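Side-chain contacts in glycoside hydrolase family 31 (Trueperella pyogenes, PDB 5I0F), which degrades cycloalternan, a cyclic glucose oligosaccharide, probably by hydrolysing its alpha-glucosidic bonds through a covalent glycosyl-enzyme intermediate: residues 102-107 and 155-160; 151-156 and 161-166; 570-575 and 718-723; 577-582 and 623-628. One frame throughout, in Å; residues are numbered along the deposited sequence.

Contact 1. Residues 102-107 and 155-160; sequences DQDATY and VSSAGT
Asp104 and Ser157 form a small polar clasp at the protein surface, where the N-terminal 1,3-alpha-isomaltosidase-like domain meets a beta-hairpin of the next sheet. Asp104 stands just before strand 105-113 of the N-terminal antiparallel sheet, while Ser157 sits in the tight turn that joins strands 152-155 and 160-168. The backbones stay well apart, their nearest CA atoms, those of Asp104 and Ser157, being 7.9 Å from each other, so two short side chains and one water bridge the gap.

The direct link is a hydrogen bond in which Ser157 OG donates to Asp104 OD2 at 2.6 Å. The hydroxyl approaches from the syn side of the carboxylate but lies 32° out of its plane. On the turn side, chi1 of 60° sets OG between the backbone N and the carbonyl carbon of Ser157, and the amide of the same residue makes a second link. Here a water takes over, accepting from Ser157 N and donating to Asp104 OD1, so that both carboxylate oxygens are engaged by one residue of the turn.

The turn itself is closed by a bond from Ser156 N to Gly159 O. Gly159 has backbone angles that would press a side chain against the preceding carbonyl. Inside the bend, Ser156 OG accepts weakly from Ala158 N at 3.1 Å and from Gly159 N at 3.5 Å.

Contact 2. Residues 151-156 and 161-166; sequences PLWLVS and HRVKFA
The hydroxyl OG of Ser156, which accepts weakly from Ala158 N and Gly159 N, also pairs with His161 NE2 at 2.8 Å, where either partner could donate. This bond tethers the turn end of an antiparallel beta-hairpin, strands 152-155 and 160-168, within a six-stranded sheet. The hydroxyl meets the imidazole at its edge, near the ring plane.

Next along the hairpin the pairing is consistent with a classic beta bulge, His161 and Arg162 standing opposite the single residue Leu154. His161 N donates nearly straight to Leu154 O at 2.8 Å, and Leu154 N donates to Arg162 O, whereas the buried Arg162 N finds no partner in the model. Further on the ladder is regular, Leu152 and Lys164 exchanging two backbone bonds.

The two sheet faces differ in chemistry. On one, Val163 CG2 presses on the Trp153 indole, 3.4 Å from the centroid of its six-membered ring and only 9° off the normal, a close CH-pi contact; Ile139 of strand 138-141 also touches this tryptophan. On the other, aliphatic carbons lie against charged chains. Leu152 CD1 packs on Lys164 CE, whose ammonium makes a cation-pi contact with Trp131. Arg162 runs beside Leu154 and bends at chi3 (-65°), its NE forming a salt bridge with Glu251; over one face of the guanidinium sits Leu154 CD2, 3.6 Å from Arg162 NH2.

Contact 3. Residues 570-575 and 718-723; sequences PEAELY and VGWDII
Apolar contact comes first: the six-membered ring of the Trp720 indole lies against the opening turn of helix 572-583, touching Glu573 and Ala572. Glu573 supplies its aliphatic part, CB coming to 3.6 Å from Trp720 CZ2 and CG lying equally close to that carbon. Ala572 adds a looser methyl contact, its CB 4.1 Å from Trp720 CH2. The two longer side chains cross at about a right angle, and the indole is braced further along the same helix by Ala576 and Arg577.

The polar component runs through a single water. It accepts from Trp720 NE1 at 2.7 Å, in the plane of the indole, and donates to Glu573 OE1 at the same distance. With CG anti to the backbone N (chi1 -169°) and the chain extended beyond it, Glu573 passes the ring and brings its carboxylate to the NE1 side, its plane only 19° from that of the indole. OE1 also accepts a hydrogen bond from Gly686 N.

Bonds to backbone atoms hold the loop that presents the tryptophan. Gly719 to Ile722 form a type I beta turn, closed by Ile722 N to Gly719 O at 3.0 Å, and the guanidinium of Arg577 reaches over from the helix to bond Val718 O and Gly719 O.

The contact thus fastens the C-terminal domain to a helix of the catalytic TIM barrel. Two donors on OE1, the water and Gly686 N, would probably stabilise Glu573 as a carboxylate, while the shared water satisfies the indole N-H in place of a direct bond to the carboxylate.

Contact 4. Residues 577-582 and 623-628; sequences RAFAAA and RHYTRV
Two neighbouring helices of the TIM barrel's outer layer, 572-583 and 617-646, pack here through Ala580, Phe579, Tyr625 and Thr626. Both come late in the chain of the barrel, with helix 606-613 between them in sequence, and their local axes run almost parallel, at 10° and 9.7 Å apart.

At the closest point Ala580 CB sits over one face of the Tyr625 ring, a CH-pi contact 3.6 Å from the centroid. The methyl is shifted toward the phenol end, 3.3 Å from Tyr625 CZ. The opposite face is covered by His624 CD2 of the tyrosine's own helix, so the ring is sandwiched.

Phe579 works differently, by its edge. Held anti to its backbone N (chi1 -160°), the ring reaches across and sets CD1 at 3.6 Å from Tyr625 CB, while CZ meets Thr626 OG1 near the ring plane. That hydroxyl is bonded to Ala622 O one turn back, and Phe579 also touches Met588 on the barrel strand.

Between these segments the chemistry is thus one of methyl, ring face and ring edge. The buried polar ends are satisfied by other partners: Tyr625 OH bonds to Trp720 O, which ties this helix pair to the C-terminal domain.

In the fold
Contact 4 is the buried one of the set and relies on close apolar contact, whereas contacts 1 and 3 lie at the surface and each recruits a bridging water. Contact 2, partly buried, combines backbone ladder bonds with differing sheet faces. The four fall into two pairs on opposite sides of the chain's centre. Contacts 1 and 2 share Val155 and Ser156: one docks the hairpin's turn on the N-terminal domain, the other zips up its strands. Contacts 3 and 4, with centres about 9 Å apart, both use helix 572-583, one toward the C-terminal domain and the other toward a fellow barrel helix. The centres of contacts 2 and 4 are about 50 Å apart.

Contact 1. Residues 102-107 and 155-160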
loop_
_atom_site.group_PDB
_atom_site.type_symbol
_atom_site.label_atom_id
_atom_site.label_comp_id
_atom_site.label_asym_id
_atom_site.label_seq_id
_atom_site.Cartn_x
_atom_site.Cartn_y
_atom_site.Cartn_z
ATOM N N ASP A 102 -38.474 4.022 8.849
ATOM C CA ASP A 102 -38.300 4.241 7.411
ATOM C C ASP A 102 -39.078 5.489 6.972
ATOM O O ASP A 102 -39.982 5.416 6.146
ATOM C CB ASP A 102 -38.738 2.994 6.613
ATOM C CG ASP A 102 -38.227 3.000 5.162
ATOM O OD1 ASP A 102 -37.581 3.969 4.731
ATOM O OD2 ASP A 102 -38.467 2.016 4.438
ATOM N N GLN A 103 -38.716 6.634 7.539
ATOM C CA GLN A 103 -39.333 7.921 7.207
ATOM C C GLN A 103 -38.206 8.939 7.116
ATOM O O GLN A 103 -37.273 8.904 7.930
ATOM C CB GLN A 103 -40.335 8.352 8.287
ATOM C CG GLN A 103 -41.416 7.338 8.631
ATOM C CD GLN A 103 -42.307 7.778 9.788
ATOM O OE1 GLN A 103 -42.198 8.901 10.285
ATOM N NE2 GLN A 103 -43.206 6.888 10.223
ATOM N N ASP A 104 -38.269 9.827 6.130
ATOM C CA ASP A 104 -37.280 10.890 6.026
ATOM C C ASP A 104 -37.497 11.936 7.121
ATOM O O ASP A 104 -38.616 12.142 7.593
ATOM C CB ASP A 104 -37.310 11.550 4.653
ATOM C CG ASP A 104 -36.873 10.616 3.547
ATOM O OD1 ASP A 104 -36.328 9.530 3.850
ATOM O OD2 ASP A 104 -37.093 10.972 2.373
ATOM N N ALA A 105 -36.402 12.566 7.524
ATOM C CA ALA A 105 -36.412 13.506 8.642
ATOM C C ALA A 105 -35.310 14.527 8.477
ATOM O O ALA A 105 -34.501 14.461 7.547
ATOM C CB ALA A 105 -36.236 12.746 9.956
ATOM N N THR A 106 -35.283 15.467 9.404
ATOM C CA THR A 106 -34.176 16.383 9.532
ATOM C C THR A 106 -33.765 16.374 11.011
ATOM O O THR A 106 -34.584 16.048 11.873
ATOM C CB THR A 106 -34.577 17.780 9.002
ATOM O OG1 THR A 106 -33.415 18.597 8.916
ATOM C CG2 THR A 106 -35.565 18.454 9.891
ATOM N N TYR A 107 -32.512 16.692 11.310
ATOM C CA TYR A 107 -32.086 16.779 12.713
ATOM C C TYR A 107 -31.110 17.913 12.933
ATOM O O TYR A 107 -30.462 18.383 12.002
ATOM C CB TYR A 107 -31.511 15.435 13.243
ATOM C CG TYR A 107 -30.275 14.950 12.516
ATOM C CD1 TYR A 107 -30.375 14.215 11.341
ATOM C CD2 TYR A 107 -28.997 15.239 12.999
ATOM C CE1 TYR A 107 -29.236 13.796 10.656
ATOM C CE2 TYR A 107 -27.853 14.819 12.324
ATOM C CZ TYR A 107 -27.973 14.089 11.155
ATOM O OH TYR A 107 -26.838 13.688 10.470
ATOM N N VAL A 155 -31.162 1.615 -1.295
ATOM C CA VAL A 155 -31.845 2.788 -1.847
ATOM C C VAL A 155 -32.516 3.650 -0.784
ATOM O O VAL A 155 -33.061 3.139 0.188
ATOM C CB VAL A 155 -32.911 2.418 -2.902
ATOM C CG1 VAL A 155 -32.258 1.759 -4.110
ATOM C CG2 VAL A 155 -34.023 1.550 -2.317
ATOM N N SER A 156 -32.491 4.956 -1.012
ATOM C CA SER A 156 -33.233 5.922 -0.198
ATOM C C SER A 156 -33.944 6.884 -1.138
ATOM O O SER A 156 -33.843 6.753 -2.357
ATOM C CB SER A 156 -32.287 6.700 0.714
ATOM O OG SER A 156 -31.461 7.570 -0.038
ATOM N N SER A 157 -34.652 7.852 -0.574
ATOM C CA SER A 157 -35.236 8.924 -1.377
ATOM C C SER A 157 -34.169 9.771 -2.083
ATOM O O SER A 157 -34.457 10.396 -3.092
ATOM C CB SER A 157 -36.125 9.816 -0.505
ATOM O OG SER A 157 -35.370 10.401 0.534
ATOM N N ALA A 158 -32.957 9.801 -1.536
ATOM C CA ALA A 158 -31.809 10.481 -2.156
ATOM C C ALA A 158 -31.261 9.758 -3.395
ATOM O O ALA A 158 -30.820 10.409 -4.341
ATOM C CB ALA A 158 -30.690 10.681 -1.136
ATOM N N GLY A 159 -31.288 8.428 -3.405
ATOM C CA GLY A 159 -30.778 7.671 -4.553
ATOM C C GLY A 159 -30.348 6.275 -4.173
ATOM O O GLY A 159 -30.932 5.678 -3.266
ATOM N N THR A 160 -29.318 5.768 -4.862
ATOM C CA THR A 160 -28.857 4.385 -4.719
ATOM C C THR A 160 -27.390 4.400 -4.289
ATOM O O THR A 160 -26.540 4.948 -4.992
ATOM C CB THR A 160 -29.026 3.623 -6.055
ATOM O OG1 THR A 160 -30.363 3.811 -6.513
ATOM C CG2 THR A 160 -28.766 2.130 -5.884
HETATM O O HOH W 1 -35.259 7.563 2.183
#

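Contact 2. Residues 151-156 and 161-166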
loop_
_atom_site.group_PDB
_atom_site.type_symbol
_atom_site.label_atom_id
_atom_site.label_comp_id
_atom_site.label_asym_id
_atom_site.label_seq_id
_atom_site.Cartn_x
_atom_site.Cartn_y
_atom_site.Cartn_z
ATOM N N PRO A 151 -28.799 -9.691 -7.017
ATOM C CA PRO A 151 -28.612 -8.252 -6.752
ATOM C C PRO A 151 -29.591 -7.598 -5.767
ATOM O O PRO A 151 -30.806 -7.717 -5.916
ATOM C CB PRO A 151 -28.739 -7.607 -8.136
ATOM C CG PRO A 151 -28.364 -8.681 -9.090
ATOM C CD PRO A 151 -28.891 -9.953 -8.469
ATOM N N LEU A 152 -29.055 -6.945 -4.749
ATOM C CA LEU A 152 -29.827 -6.092 -3.841
ATOM C C LEU A 152 -29.238 -4.676 -3.838
ATOM O O LEU A 152 -28.020 -4.514 -3.697
ATOM C CB LEU A 152 -29.787 -6.667 -2.433
ATOM C CG LEU A 152 -30.593 -7.950 -2.178
ATOM C CD1 LEU A 152 -30.260 -8.518 -0.803
ATOM C CD2 LEU A 152 -32.080 -7.686 -2.303
ATOM N N TRP A 153 -30.100 -3.665 -3.951
ATOM C CA TRP A 153 -29.675 -2.256 -4.133
ATOM C C TRP A 153 -30.070 -1.474 -2.895
ATOM O O TRP A 153 -31.219 -1.565 -2.461
ATOM C CB TRP A 153 -30.332 -1.664 -5.389
ATOM C CG TRP A 153 -30.045 -2.461 -6.633
ATOM C CD1 TRP A 153 -30.757 -3.519 -7.110
ATOM C CD2 TRP A 153 -28.952 -2.266 -7.536
ATOM N NE1 TRP A 153 -30.175 -4.003 -8.268
ATOM C CE2 TRP A 153 -29.070 -3.242 -8.556
ATOM C CE3 TRP A 153 -27.898 -1.333 -7.605
ATOM C CZ2 TRP A 153 -28.155 -3.340 -9.615
ATOM C CZ3 TRP A 153 -26.988 -1.429 -8.652
ATOM C CH2 TRP A 153 -27.126 -2.435 -9.656
ATOM N N LEU A 154 -29.115 -0.744 -2.308
ATOM C CA LEU A 154 -29.351 0.015 -1.084
ATOM C C LEU A 154 -29.866 1.396 -1.486
ATOM O O LEU A 154 -29.092 2.240 -1.949
ATOM C CB LEU A 154 -28.086 0.103 -0.224
ATOM C CG LEU A 154 -28.269 0.777 1.150
ATOM C CD1 LEU A 154 -29.272 0.028 2.014
ATOM C CD2 LEU A 154 -26.931 0.916 1.865
ATOM N N VAL A 155 -31.162 1.615 -1.295
ATOM C CA VAL A 155 -31.845 2.788 -1.847
ATOM C C VAL A 155 -32.516 3.650 -0.784
ATOM O O VAL A 155 -33.061 3.139 0.188
ATOM C CB VAL A 155 -32.911 2.418 -2.902
ATOM C CG1 VAL A 155 -32.258 1.759 -4.110
ATOM C CG2 VAL A 155 -34.023 1.550 -2.317
ATOM N N SER A 156 -32.491 4.956 -1.012
ATOM C CA SER A 156 -33.233 5.922 -0.198
ATOM C C SER A 156 -33.944 6.884 -1.138
ATOM O O SER A 156 -33.843 6.753 -2.357
ATOM C CB SER A 156 -32.287 6.700 0.714
ATOM O OG SER A 156 -31.461 7.570 -0.038
ATOM N N HIS A 161 -27.102 3.828 -3.125
ATOM C CA HIS A 161 -25.812 4.049 -2.468
ATOM C C HIS A 161 -24.820 2.908 -2.615
ATOM O O HIS A 161 -23.611 3.159 -2.716
ATOM C CB HIS A 161 -26.022 4.355 -0.993
ATOM C CG HIS A 161 -27.036 5.428 -0.755
ATOM N ND1 HIS A 161 -26.771 6.758 -0.969
ATOM C CD2 HIS A 161 -28.334 5.361 -0.379
ATOM C CE1 HIS A 161 -27.854 7.471 -0.713
ATOM N NE2 HIS A 161 -28.818 6.645 -0.358
ATOM N N ARG A 162 -25.325 1.680 -2.572
ATOM C CA ARG A 162 -24.497 0.458 -2.667
ATOM C C ARG A 162 -25.270 -0.642 -3.386
ATOM O O ARG A 162 -26.499 -0.577 -3.518
ATOM C CB ARG A 162 -24.093 -0.043 -1.276
ATOM C CG ARG A 162 -23.169 0.895 -0.509
ATOM C CD ARG A 162 -22.239 0.163 0.447
ATOM N NE ARG A 162 -22.983 -0.494 1.514
ATOM C CZ ARG A 162 -23.432 0.101 2.616
ATOM N NH1 ARG A 162 -23.249 1.400 2.835
ATOM N NH2 ARG A 162 -24.095 -0.612 3.513
ATOM N N VAL A 163 -24.557 -1.666 -3.830
ATOM C CA VAL A 163 -25.215 -2.848 -4.372
ATOM C C VAL A 163 -24.491 -4.061 -3.846
ATOM O O VAL A 163 -23.282 -4.016 -3.645
ATOM C CB VAL A 163 -25.237 -2.831 -5.916
ATOM C CG1 VAL A 163 -23.829 -2.789 -6.514
ATOM C CG2 VAL A 163 -26.020 -4.015 -6.480
ATOM N N LYS A 164 -25.221 -5.138 -3.613
ATOM C CA LYS A 164 -24.558 -6.411 -3.399
ATOM C C LYS A 164 -25.113 -7.498 -4.295
ATOM O O LYS A 164 -26.276 -7.466 -4.706
ATOM C CB LYS A 164 -24.534 -6.825 -1.927
ATOM C CG LYS A 164 -25.863 -7.043 -1.286
ATOM C CD LYS A 164 -25.750 -6.923 0.235
ATOM C CE LYS A 164 -27.125 -7.148 0.850
ATOM N NZ LYS A 164 -27.094 -7.158 2.331
ATOM N N PHE A 165 -24.247 -8.437 -4.624
ATOM C CA PHE A 165 -24.597 -9.546 -5.507
ATOM C C PHE A 165 -23.639 -10.706 -5.242
ATOM O O PHE A 165 -22.691 -10.557 -4.464
ATOM C CB PHE A 165 -24.601 -9.092 -6.979
ATOM C CG PHE A 165 -23.268 -8.653 -7.490
ATOM C CD1 PHE A 165 -22.856 -7.328 -7.359
ATOM C CD2 PHE A 165 -22.408 -9.569 -8.087
ATOM C CE1 PHE A 165 -21.610 -6.926 -7.837
ATOM C CE2 PHE A 165 -21.163 -9.177 -8.557
ATOM C CZ PHE A 165 -20.765 -7.849 -8.437
ATOM N N ALA A 166 -23.905 -11.853 -5.854
ATOM C CA ALA A 166 -23.151 -13.068 -5.566
ATOM C C ALA A 166 -22.676 -13.776 -6.810
ATOM O O ALA A 166 -23.307 -13.703 -7.881
ATOM C CB ALA A 166 -23.971 -14.017 -4.716
#

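Contact 3. Residues 570-575 and 718-723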
loop_
_atom_site.group_PDB
_atom_site.type_symbol
_atom_site.label_atom_id
_atom_site.label_comp_id
_atom_site.label_asym_id
_atom_site.label_seq_id
_atom_site.Cartn_x
_atom_site.Cartn_y
_atom_site.Cartn_z
ATOM N N PRO A 570 17.312 -7.058 13.366
ATOM C CA PRO A 570 16.859 -8.427 13.468
ATOM C C PRO A 570 17.930 -9.309 14.097
ATOM O O PRO A 570 19.119 -9.044 13.920
ATOM C CB PRO A 570 16.627 -8.828 12.002
ATOM C CG PRO A 570 17.468 -7.907 11.223
ATOM C CD PRO A 570 17.367 -6.620 11.962
ATOM N N GLU A 571 17.500 -10.322 14.840
ATOM C CA GLU A 571 18.420 -11.345 15.370
ATOM C C GLU A 571 19.160 -11.986 14.195
ATOM O O GLU A 571 18.632 -12.023 13.069
ATOM C CB GLU A 571 17.652 -12.410 16.181
ATOM C CG GLU A 571 16.896 -13.463 15.349
ATOM C CD GLU A 571 16.378 -14.651 16.160
ATOM O OE1 GLU A 571 15.191 -15.028 16.017
ATOM O OE2 GLU A 571 17.177 -15.228 16.938
ATOM N N ALA A 572 20.356 -12.510 14.458
ATOM C CA ALA A 572 21.244 -12.958 13.370
ATOM C C ALA A 572 20.556 -13.996 12.484
ATOM O O ALA A 572 20.666 -13.935 11.276
ATOM C CB ALA A 572 22.551 -13.534 13.933
ATOM N N GLU A 573 19.852 -14.944 13.092
ATOM C CA GLU A 573 19.250 -16.046 12.361
ATOM C C GLU A 573 18.169 -15.573 11.379
ATOM O O GLU A 573 18.059 -16.089 10.264
ATOM C CB GLU A 573 18.655 -17.081 13.335
ATOM C CG GLU A 573 18.253 -18.368 12.657
ATOM C CD GLU A 573 17.663 -19.389 13.618
ATOM O OE1 GLU A 573 17.447 -20.529 13.181
ATOM O OE2 GLU A 573 17.359 -19.047 14.797
ATOM N N LEU A 574 17.378 -14.600 11.815
ATOM C CA LEU A 574 16.361 -14.006 10.962
ATOM C C LEU A 574 16.997 -13.268 9.810
ATOM O O LEU A 574 16.564 -13.411 8.666
ATOM C CB LEU A 574 15.422 -13.084 11.771
ATOM C CG LEU A 574 14.379 -12.308 10.964
ATOM C CD1 LEU A 574 13.469 -13.232 10.159
ATOM C CD2 LEU A 574 13.601 -11.440 11.926
ATOM N N TYR A 575 18.020 -12.474 10.089
ATOM C CA TYR A 575 18.737 -11.779 9.015
ATOM C C TYR A 575 19.266 -12.775 7.982
ATOM O O TYR A 575 19.053 -12.598 6.790
ATOM C CB TYR A 575 19.862 -10.923 9.552
ATOM C CG TYR A 575 20.450 -9.944 8.536
ATOM C CD1 TYR A 575 19.850 -8.708 8.295
ATOM C CD2 TYR A 575 21.610 -10.245 7.850
ATOM C CE1 TYR A 575 20.396 -7.798 7.398
ATOM C CE2 TYR A 575 22.169 -9.333 6.954
ATOM C CZ TYR A 575 21.562 -8.121 6.728
ATOM O OH TYR A 575 22.140 -7.225 5.842
ATOM N N VAL A 718 19.420 -27.586 6.145
ATOM C CA VAL A 718 19.444 -26.137 5.897
ATOM C C VAL A 718 20.365 -25.356 6.854
ATOM O O VAL A 718 19.910 -24.596 7.723
ATOM C CB VAL A 718 18.015 -25.531 5.863
ATOM C CG1 VAL A 718 17.298 -25.958 4.593
ATOM C CG2 VAL A 718 17.193 -25.905 7.086
ATOM N N GLY A 719 21.673 -25.515 6.663
ATOM C CA GLY A 719 22.626 -24.583 7.260
ATOM C C GLY A 719 22.305 -23.173 6.748
ATOM O O GLY A 719 21.558 -23.008 5.775
ATOM N N TRP A 720 22.887 -22.152 7.359
ATOM C CA TRP A 720 22.542 -20.774 6.974
ATOM C C TRP A 720 22.978 -20.419 5.549
ATOM O O TRP A 720 22.427 -19.505 4.945
ATOM C CB TRP A 720 23.125 -19.787 7.980
ATOM C CG TRP A 720 22.471 -19.824 9.343
ATOM C CD1 TRP A 720 21.586 -20.751 9.827
ATOM C CD2 TRP A 720 22.685 -18.886 10.398
ATOM N NE1 TRP A 720 21.254 -20.449 11.122
ATOM C CE2 TRP A 720 21.910 -19.305 11.495
ATOM C CE3 TRP A 720 23.479 -17.736 10.524
ATOM C CZ2 TRP A 720 21.882 -18.599 12.715
ATOM C CZ3 TRP A 720 23.444 -17.026 11.742
ATOM C CH2 TRP A 720 22.641 -17.469 12.813
ATOM N N ASP A 721 23.947 -21.154 5.009
ATOM C CA ASP A 721 24.384 -21.008 3.617
ATOM C C ASP A 721 23.491 -21.705 2.588
ATOM O O ASP A 721 23.800 -21.664 1.401
ATOM C CB ASP A 721 25.849 -21.442 3.441
ATOM C CG ASP A 721 26.124 -22.834 3.924
ATOM O OD1 ASP A 721 25.272 -23.489 4.557
ATOM O OD2 ASP A 721 27.252 -23.284 3.708
ATOM N N ILE A 722 22.388 -22.319 3.028
ATOM C CA ILE A 722 21.395 -22.954 2.136
ATOM C C ILE A 722 20.015 -22.310 2.321
ATOM O O ILE A 722 19.588 -22.090 3.440
ATOM C CB ILE A 722 21.233 -24.458 2.481
ATOM C CG1 ILE A 722 22.592 -25.185 2.404
ATOM C CG2 ILE A 722 20.170 -25.147 1.627
ATOM C CD1 ILE A 722 23.183 -25.281 1.018
ATOM N N ILE A 723 19.338 -22.051 1.208
ATOM C CA ILE A 723 17.886 -21.898 1.165
ATOM C C ILE A 723 17.421 -22.942 0.136
ATOM O O ILE A 723 17.992 -23.005 -0.939
ATOM C CB ILE A 723 17.408 -20.469 0.800
ATOM C CG1 ILE A 723 15.879 -20.460 0.589
ATOM C CG2 ILE A 723 18.137 -19.888 -0.409
ATOM C CD1 ILE A 723 15.290 -19.098 0.256
HETATM O O HOH W 2 19.796 -21.773 12.940
#

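Contact 4. Residues 577-582 and 623-628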
loop_
_atom_site.group_PDB
_atom_site.type_symbol
_atom_site.label_atom_id
_atom_site.label_comp_id
_atom_site.label_asym_id
_atom_site.label_seq_id
_atom_site.Cartn_x
_atom_site.Cartn_y
_atom_site.Cartn_z
ATOM N N ARG A 577 18.198 -15.926 7.270
ATOM C CA ARG A 577 17.152 -16.602 6.499
ATOM C C ARG A 577 16.467 -15.630 5.533
ATOM O O ARG A 577 16.165 -15.985 4.397
ATOM C CB ARG A 577 16.100 -17.248 7.402
ATOM C CG ARG A 577 16.581 -18.347 8.324
ATOM C CD ARG A 577 17.334 -19.434 7.598
ATOM N NE ARG A 577 17.477 -20.647 8.397
ATOM C CZ ARG A 577 18.176 -21.719 8.027
ATOM N NH1 ARG A 577 18.829 -21.759 6.864
ATOM N NH2 ARG A 577 18.218 -22.779 8.837
ATOM N N ALA A 578 16.257 -14.406 5.979
ATOM C CA ALA A 578 15.592 -13.399 5.177
ATOM C C ALA A 578 16.473 -12.919 4.027
ATOM O O ALA A 578 15.975 -12.644 2.930
ATOM C CB ALA A 578 15.185 -12.223 6.048
ATOM N N PHE A 579 17.778 -12.797 4.285
ATOM C CA PHE A 579 18.727 -12.381 3.240
ATOM C C PHE A 579 18.764 -13.452 2.129
ATOM O O PHE A 579 18.736 -13.125 0.940
ATOM C CB PHE A 579 20.114 -12.104 3.838
ATOM C CG PHE A 579 21.018 -11.244 2.974
ATOM C CD1 PHE A 579 21.701 -11.783 1.893
ATOM C CD2 PHE A 579 21.229 -9.905 3.289
ATOM C CE1 PHE A 579 22.552 -11.004 1.121
ATOM C CE2 PHE A 579 22.086 -9.114 2.525
ATOM C CZ PHE A 579 22.736 -9.656 1.424
ATOM N N ALA A 580 18.786 -14.729 2.525
ATOM C CA ALA A 580 18.759 -15.849 1.563
ATOM C C ALA A 580 17.466 -15.835 0.738
ATOM O O ALA A 580 17.483 -15.970 -0.493
ATOM C CB ALA A 580 18.933 -17.176 2.291
ATOM N N ALA A 581 16.336 -15.618 1.403
ATOM C CA ALA A 581 15.068 -15.579 0.699
ATOM C C ALA A 581 15.004 -14.432 -0.282
ATOM O O ALA A 581 14.543 -14.630 -1.425
ATOM C CB ALA A 581 13.905 -15.491 1.674
ATOM N N ALA A 582 15.434 -13.246 0.178
ATOM C CA ALA A 582 15.405 -12.039 -0.634
ATOM C C ALA A 582 16.234 -12.183 -1.906
ATOM O O ALA A 582 15.916 -11.560 -2.927
ATOM C CB ALA A 582 15.871 -10.828 0.184
ATOM N N ARG A 623 28.141 -11.800 1.608
ATOM C CA ARG A 623 29.031 -11.986 0.455
ATOM C C ARG A 623 28.554 -13.154 -0.404
ATOM O O ARG A 623 28.391 -13.007 -1.619
ATOM C CB ARG A 623 30.501 -12.222 0.892
ATOM C CG ARG A 623 31.358 -10.973 1.038
ATOM C CD ARG A 623 32.852 -11.296 1.243
ATOM N NE ARG A 623 33.159 -11.588 2.650
ATOM C CZ ARG A 623 33.380 -10.683 3.610
ATOM N NH1 ARG A 623 33.648 -11.084 4.854
ATOM N NH2 ARG A 623 33.352 -9.381 3.366
ATOM N N HIS A 624 28.330 -14.302 0.245
ATOM C CA HIS A 624 27.854 -15.531 -0.411
ATOM C C HIS A 624 26.549 -15.314 -1.186
ATOM O O HIS A 624 26.470 -15.598 -2.385
ATOM C CB HIS A 624 27.709 -16.647 0.648
ATOM C CG HIS A 624 26.921 -17.840 0.205
ATOM N ND1 HIS A 624 27.352 -18.700 -0.780
ATOM C CD2 HIS A 624 25.748 -18.342 0.657
ATOM C CE1 HIS A 624 26.462 -19.664 -0.944
ATOM N NE2 HIS A 624 25.480 -19.475 -0.078
ATOM N N TYR A 625 25.525 -14.810 -0.508
ATOM C CA TYR A 625 24.242 -14.593 -1.180
ATOM C C TYR A 625 24.277 -13.466 -2.223
ATOM O O TYR A 625 23.544 -13.548 -3.223
ATOM C CB TYR A 625 23.110 -14.415 -0.162
ATOM C CG TYR A 625 22.719 -15.741 0.476
ATOM C CD1 TYR A 625 22.163 -16.783 -0.301
ATOM C CD2 TYR A 625 22.902 -15.961 1.829
ATOM C CE1 TYR A 625 21.785 -17.998 0.271
ATOM C CE2 TYR A 625 22.544 -17.176 2.410
ATOM C CZ TYR A 625 22.012 -18.202 1.629
ATOM O OH TYR A 625 21.648 -19.399 2.230
ATOM N N THR A 626 25.123 -12.453 -2.038
ATOM C CA THR A 626 25.242 -11.412 -3.067
ATOM C C THR A 626 25.966 -11.957 -4.304
ATOM O O THR A 626 25.598 -11.589 -5.415
ATOM C CB THR A 626 25.767 -10.059 -2.534
ATOM O OG1 THR A 626 24.942 -9.615 -1.444
ATOM C CG2 THR A 626 25.671 -8.984 -3.583
ATOM N N ARG A 627 26.924 -12.879 -4.133
ATOM C CA ARG A 627 27.484 -13.605 -5.275
ATOM C C ARG A 627 26.396 -14.409 -5.997
ATOM O O ARG A 627 26.356 -14.418 -7.222
ATOM C CB ARG A 627 28.635 -14.570 -4.872
ATOM C CG ARG A 627 30.001 -13.930 -4.703
ATOM C CD ARG A 627 31.121 -14.963 -4.471
ATOM N NE ARG A 627 30.926 -15.777 -3.242
ATOM C CZ ARG A 627 31.500 -15.564 -2.039
ATOM N NH1 ARG A 627 32.368 -14.565 -1.830
ATOM N NH2 ARG A 627 31.209 -16.374 -1.026
ATOM N N VAL A 628 25.520 -15.081 -5.239
ATOM C CA VAL A 628 24.411 -15.812 -5.817
ATOM C C VAL A 628 23.484 -14.854 -6.592
ATOM O O VAL A 628 23.088 -15.130 -7.762
ATOM C CB VAL A 628 23.636 -16.620 -4.743
ATOM C CG1 VAL A 628 22.367 -17.224 -5.324
ATOM C CG2 VAL A 628 24.529 -17.733 -4.164
#